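Local coordinates for putative peptidoglycan-binding/hydrolysing protein (Peptoclostridium difficile, PDB 5TV7) that probably binds peptidoglycan of the bacterial cell wall and may take part in its hydrolysis, at residues 50-64 against 132-144. Numbering follows the deposited sequence.
Sequences EINIDPKPDDEIFVP and VGIDSSFGSKTYN
The outermost strand 60-64 of the antiparallel sheet and the start of helix 140-152 are joined here, the strand through Phe62 to Ile134, the helix start through Glu50 to Ser140. Phe62 N gives a nearly straight hydrogen bond to Ile134 O (2.9 Å, 171° at the hydrogen), lying in the carbonyl plane, and the same oxygen receives a CA-H...O contact from Ile61. Within the same residue pair a second link runs through a water, which donates to Phe62 O and accepts from Ile134 N. The two side chains run alongside each other, and Ile134 CD1 reaches the edge of the Phe62 ring, 3.7 Å from CD2, while Leu26 of the neighbouring strand touches both. The contact joins a strand from one putative peptidoglycan-binding region to the loop that leads into a helix of the second. In that loop Asp135 forms an Asx turn, its OD1 accepting from Ser137 N at 3.1 Å; its OD2 is held by His44 and Asn47. Gly139 is the N-cap residue, and Ser140 N, in the first turn, donates to Glu50 OE1 (3.0 Å) from above the carboxylate plane, the negative charge probably favoured by the helix dipole. A water links OE1 to Lys141 N, and Lys111 bonds Ser140 OG. With CG2 beside its own backbone N, Ile51 sets that methyl 3.3 Å from Phe138 O and lays CD1 against Ser137.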
# COMPACT_ATOMS: atom_id res chain seq x y z
N GLU A 50 -13.10 -10.46 3.31
CA GLU A 50 -12.10 -11.53 3.13
C GLU A 50 -11.28 -11.80 4.38
O GLU A 50 -10.84 -12.92 4.60
CB GLU A 50 -11.16 -11.21 1.97
CG GLU A 50 -11.81 -11.30 0.60
CD GLU A 50 -11.03 -10.60 -0.48
OE1 GLU A 50 -10.03 -9.90 -0.18
OE2 GLU A 50 -11.43 -10.73 -1.66
N ILE A 51 -11.04 -10.76 5.19
CA ILE A 51 -10.31 -10.91 6.46
C ILE A 51 -11.30 -10.99 7.63
O ILE A 51 -10.92 -10.88 8.79
CB ILE A 51 -9.24 -9.80 6.68
CG1 ILE A 51 -9.89 -8.43 6.91
CG2 ILE A 51 -8.29 -9.75 5.49
CD1 ILE A 51 -8.90 -7.36 7.31
N ASN A 52 -12.58 -11.17 7.28
CA ASN A 52 -13.68 -11.32 8.23
C ASN A 52 -13.78 -10.23 9.32
O ASN A 52 -13.85 -10.53 10.52
CB ASN A 52 -13.66 -12.73 8.84
CG ASN A 52 -15.03 -13.19 9.28
OD1 ASN A 52 -16.04 -12.92 8.62
ND2 ASN A 52 -15.08 -13.93 10.39
N ILE A 53 -13.78 -8.98 8.88
CA ILE A 53 -13.92 -7.83 9.78
C ILE A 53 -14.85 -6.84 9.08
O ILE A 53 -14.90 -6.80 7.85
CB ILE A 53 -12.55 -7.15 10.08
CG1 ILE A 53 -11.55 -8.18 10.64
CG2 ILE A 53 -12.73 -6.01 11.08
CD1 ILE A 53 -10.17 -7.63 10.91
N ASP A 54 -15.61 -6.07 9.88
CA ASP A 54 -16.55 -5.08 9.34
C ASP A 54 -15.86 -3.76 9.04
O ASP A 54 -15.09 -3.27 9.86
CB ASP A 54 -17.70 -4.81 10.33
CG ASP A 54 -18.72 -5.93 10.37
OD1 ASP A 54 -19.06 -6.48 9.30
OD2 ASP A 54 -19.21 -6.23 11.48
N PRO A 55 -16.15 -3.17 7.86
CA PRO A 55 -15.58 -1.85 7.58
C PRO A 55 -16.27 -0.79 8.43
O PRO A 55 -17.47 -0.90 8.70
CB PRO A 55 -15.90 -1.64 6.09
CG PRO A 55 -17.10 -2.48 5.84
CD PRO A 55 -16.94 -3.68 6.72
N LYS A 56 -15.51 0.21 8.88
CA LYS A 56 -16.05 1.32 9.66
C LYS A 56 -16.08 2.58 8.79
O LYS A 56 -15.27 2.70 7.86
CB LYS A 56 -15.20 1.55 10.91
CG LYS A 56 -15.16 0.34 11.84
CD LYS A 56 -14.16 0.54 12.97
CE LYS A 56 -14.05 -0.73 13.81
NZ LYS A 56 -13.07 -0.58 14.92
N PRO A 57 -17.02 3.52 9.07
CA PRO A 57 -17.14 4.75 8.26
C PRO A 57 -15.87 5.61 8.14
O PRO A 57 -15.65 6.23 7.09
CB PRO A 57 -18.23 5.54 9.00
CG PRO A 57 -19.01 4.52 9.73
CD PRO A 57 -18.03 3.47 10.14
N ASP A 58 -15.07 5.66 9.21
CA ASP A 58 -13.85 6.47 9.23
C ASP A 58 -12.57 5.74 8.75
O ASP A 58 -11.46 6.21 8.99
CB ASP A 58 -13.64 7.09 10.63
CG ASP A 58 -13.54 6.05 11.74
OD1 ASP A 58 -13.80 4.85 11.49
OD2 ASP A 58 -13.23 6.43 12.89
N ASP A 59 -12.72 4.60 8.07
CA ASP A 59 -11.56 3.88 7.52
C ASP A 59 -10.95 4.70 6.40
O ASP A 59 -11.66 5.10 5.48
CB ASP A 59 -11.95 2.52 6.93
CG ASP A 59 -12.26 1.48 7.98
OD1 ASP A 59 -11.91 1.66 9.16
OD2 ASP A 59 -12.86 0.46 7.59
N GLU A 60 -9.65 4.93 6.47
CA GLU A 60 -8.98 5.69 5.42
C GLU A 60 -8.59 4.81 4.25
O GLU A 60 -8.10 3.70 4.44
CB GLU A 60 -7.74 6.40 5.94
CG GLU A 60 -8.06 7.58 6.85
CD GLU A 60 -6.85 8.45 7.12
OE1 GLU A 60 -5.72 8.05 6.74
OE2 GLU A 60 -7.03 9.55 7.70
N ILE A 61 -8.82 5.33 3.05
CA ILE A 61 -8.46 4.65 1.82
C ILE A 61 -7.77 5.67 0.95
O ILE A 61 -8.29 6.77 0.75
CB ILE A 61 -9.69 4.10 1.05
CG1 ILE A 61 -10.61 3.30 1.98
CG2 ILE A 61 -9.22 3.25 -0.14
CD1 ILE A 61 -11.95 2.97 1.38
N PHE A 62 -6.58 5.34 0.46
CA PHE A 62 -5.85 6.22 -0.45
C PHE A 62 -6.07 5.72 -1.87
O PHE A 62 -5.84 4.54 -2.16
CB PHE A 62 -4.36 6.28 -0.10
CG PHE A 62 -3.54 7.07 -1.09
CD1 PHE A 62 -3.61 8.46 -1.13
CD2 PHE A 62 -2.67 6.42 -1.97
CE1 PHE A 62 -2.84 9.18 -2.04
CE2 PHE A 62 -1.91 7.14 -2.88
CZ PHE A 62 -1.99 8.52 -2.91
N VAL A 63 -6.53 6.62 -2.73
CA VAL A 63 -6.83 6.31 -4.12
C VAL A 63 -5.82 7.02 -5.00
O VAL A 63 -5.85 8.25 -5.09
CB VAL A 63 -8.25 6.78 -4.49
CG1 VAL A 63 -8.54 6.50 -5.96
CG2 VAL A 63 -9.28 6.11 -3.59
N PRO A 64 -4.92 6.26 -5.64
CA PRO A 64 -3.95 6.91 -6.51
C PRO A 64 -4.57 7.45 -7.79
O PRO A 64 -5.61 6.96 -8.24
CB PRO A 64 -2.94 5.80 -6.81
CG PRO A 64 -3.64 4.54 -6.55
CD PRO A 64 -4.77 4.80 -5.61
N VAL A 132 -3.67 -3.20 -5.79
CA VAL A 132 -4.11 -3.55 -4.45
C VAL A 132 -4.81 -2.30 -3.98
O VAL A 132 -4.50 -1.20 -4.44
CB VAL A 132 -2.94 -3.85 -3.47
CG1 VAL A 132 -2.01 -4.89 -4.04
CG2 VAL A 132 -2.13 -2.59 -3.15
N GLY A 133 -5.77 -2.44 -3.09
CA GLY A 133 -6.42 -1.25 -2.53
C GLY A 133 -5.52 -0.79 -1.41
O GLY A 133 -4.98 -1.62 -0.67
N ILE A 134 -5.31 0.52 -1.28
CA ILE A 134 -4.45 1.05 -0.22
C ILE A 134 -5.34 1.47 0.95
O ILE A 134 -5.66 2.65 1.12
CB ILE A 134 -3.57 2.20 -0.72
CG1 ILE A 134 -2.75 1.72 -1.92
CG2 ILE A 134 -2.68 2.71 0.41
CD1 ILE A 134 -2.10 2.84 -2.71
N ASP A 135 -5.72 0.47 1.75
CA ASP A 135 -6.62 0.67 2.90
C ASP A 135 -6.11 0.09 4.21
O ASP A 135 -6.87 -0.08 5.14
CB ASP A 135 -8.00 0.07 2.59
CG ASP A 135 -7.95 -1.46 2.35
OD1 ASP A 135 -6.86 -2.09 2.42
OD2 ASP A 135 -9.04 -2.01 2.09
N SER A 136 -4.82 -0.28 4.25
CA SER A 136 -4.21 -0.83 5.47
C SER A 136 -4.68 -2.23 5.88
O SER A 136 -4.29 -2.68 6.93
CB SER A 136 -4.40 0.11 6.69
OG SER A 136 -4.00 1.42 6.39
N SER A 137 -5.52 -2.89 5.07
CA SER A 137 -5.96 -4.27 5.37
C SER A 137 -5.38 -5.25 4.34
O SER A 137 -5.56 -5.08 3.14
CB SER A 137 -7.48 -4.37 5.43
OG SER A 137 -7.96 -3.83 6.65
N PHE A 138 -4.69 -6.26 4.85
CA PHE A 138 -4.01 -7.27 4.03
C PHE A 138 -5.01 -8.37 3.67
O PHE A 138 -5.16 -9.37 4.39
CB PHE A 138 -2.83 -7.84 4.84
CG PHE A 138 -1.77 -8.53 4.01
CD1 PHE A 138 -2.09 -9.44 3.01
CD2 PHE A 138 -0.42 -8.36 4.33
CE1 PHE A 138 -1.10 -10.09 2.30
CE2 PHE A 138 0.57 -9.01 3.62
CZ PHE A 138 0.23 -9.88 2.60
N GLY A 139 -5.71 -8.16 2.55
CA GLY A 139 -6.68 -9.13 2.04
C GLY A 139 -6.14 -9.87 0.83
O GLY A 139 -4.94 -9.90 0.59
N SER A 140 -7.06 -10.44 0.06
CA SER A 140 -6.70 -11.25 -1.11
C SER A 140 -5.91 -10.52 -2.20
O SER A 140 -5.00 -11.10 -2.77
CB SER A 140 -7.95 -11.87 -1.72
OG SER A 140 -8.57 -12.68 -0.75
N LYS A 141 -6.28 -9.28 -2.49
CA LYS A 141 -5.58 -8.52 -3.52
C LYS A 141 -4.15 -8.26 -3.15
O LYS A 141 -3.28 -8.34 -4.01
CB LYS A 141 -6.30 -7.22 -3.86
CG LYS A 141 -7.60 -7.46 -4.60
CD LYS A 141 -8.24 -6.18 -5.10
CE LYS A 141 -7.37 -5.46 -6.13
NZ LYS A 141 -8.09 -4.33 -6.78
N THR A 142 -3.91 -7.96 -1.87
CA THR A 142 -2.56 -7.73 -1.37
C THR A 142 -1.78 -9.04 -1.42
O THR A 142 -0.61 -9.04 -1.80
CB THR A 142 -2.54 -7.18 0.08
OG1 THR A 142 -3.29 -5.95 0.15
CG2 THR A 142 -1.11 -6.89 0.52
N TYR A 143 -2.41 -10.13 -1.03
CA TYR A 143 -1.78 -11.44 -1.06
C TYR A 143 -1.32 -11.77 -2.48
O TYR A 143 -0.17 -12.12 -2.68
CB TYR A 143 -2.71 -12.54 -0.52
CG TYR A 143 -2.16 -13.95 -0.69
CD1 TYR A 143 -1.30 -14.50 0.25
CD2 TYR A 143 -2.49 -14.72 -1.81
CE1 TYR A 143 -0.79 -15.78 0.10
CE2 TYR A 143 -1.97 -16.00 -1.98
CZ TYR A 143 -1.12 -16.53 -1.01
OH TYR A 143 -0.60 -17.80 -1.15
N ASN A 144 -2.23 -11.62 -3.46
CA ASN A 144 -1.90 -11.93 -4.86
C ASN A 144 -0.75 -11.08 -5.37
O ASN A 144 0.13 -11.58 -6.06
CB ASN A 144 -3.11 -11.74 -5.78
CG ASN A 144 -4.26 -12.67 -5.44
OD1 ASN A 144 -4.08 -13.73 -4.83
ND2 ASN A 144 -5.47 -12.28 -5.83
O HOH W 1 -8.81 -7.83 -1.46
O HOH W 2 -5.62 3.18 5.35
O HOH W 3 -6.77 2.23 -2.91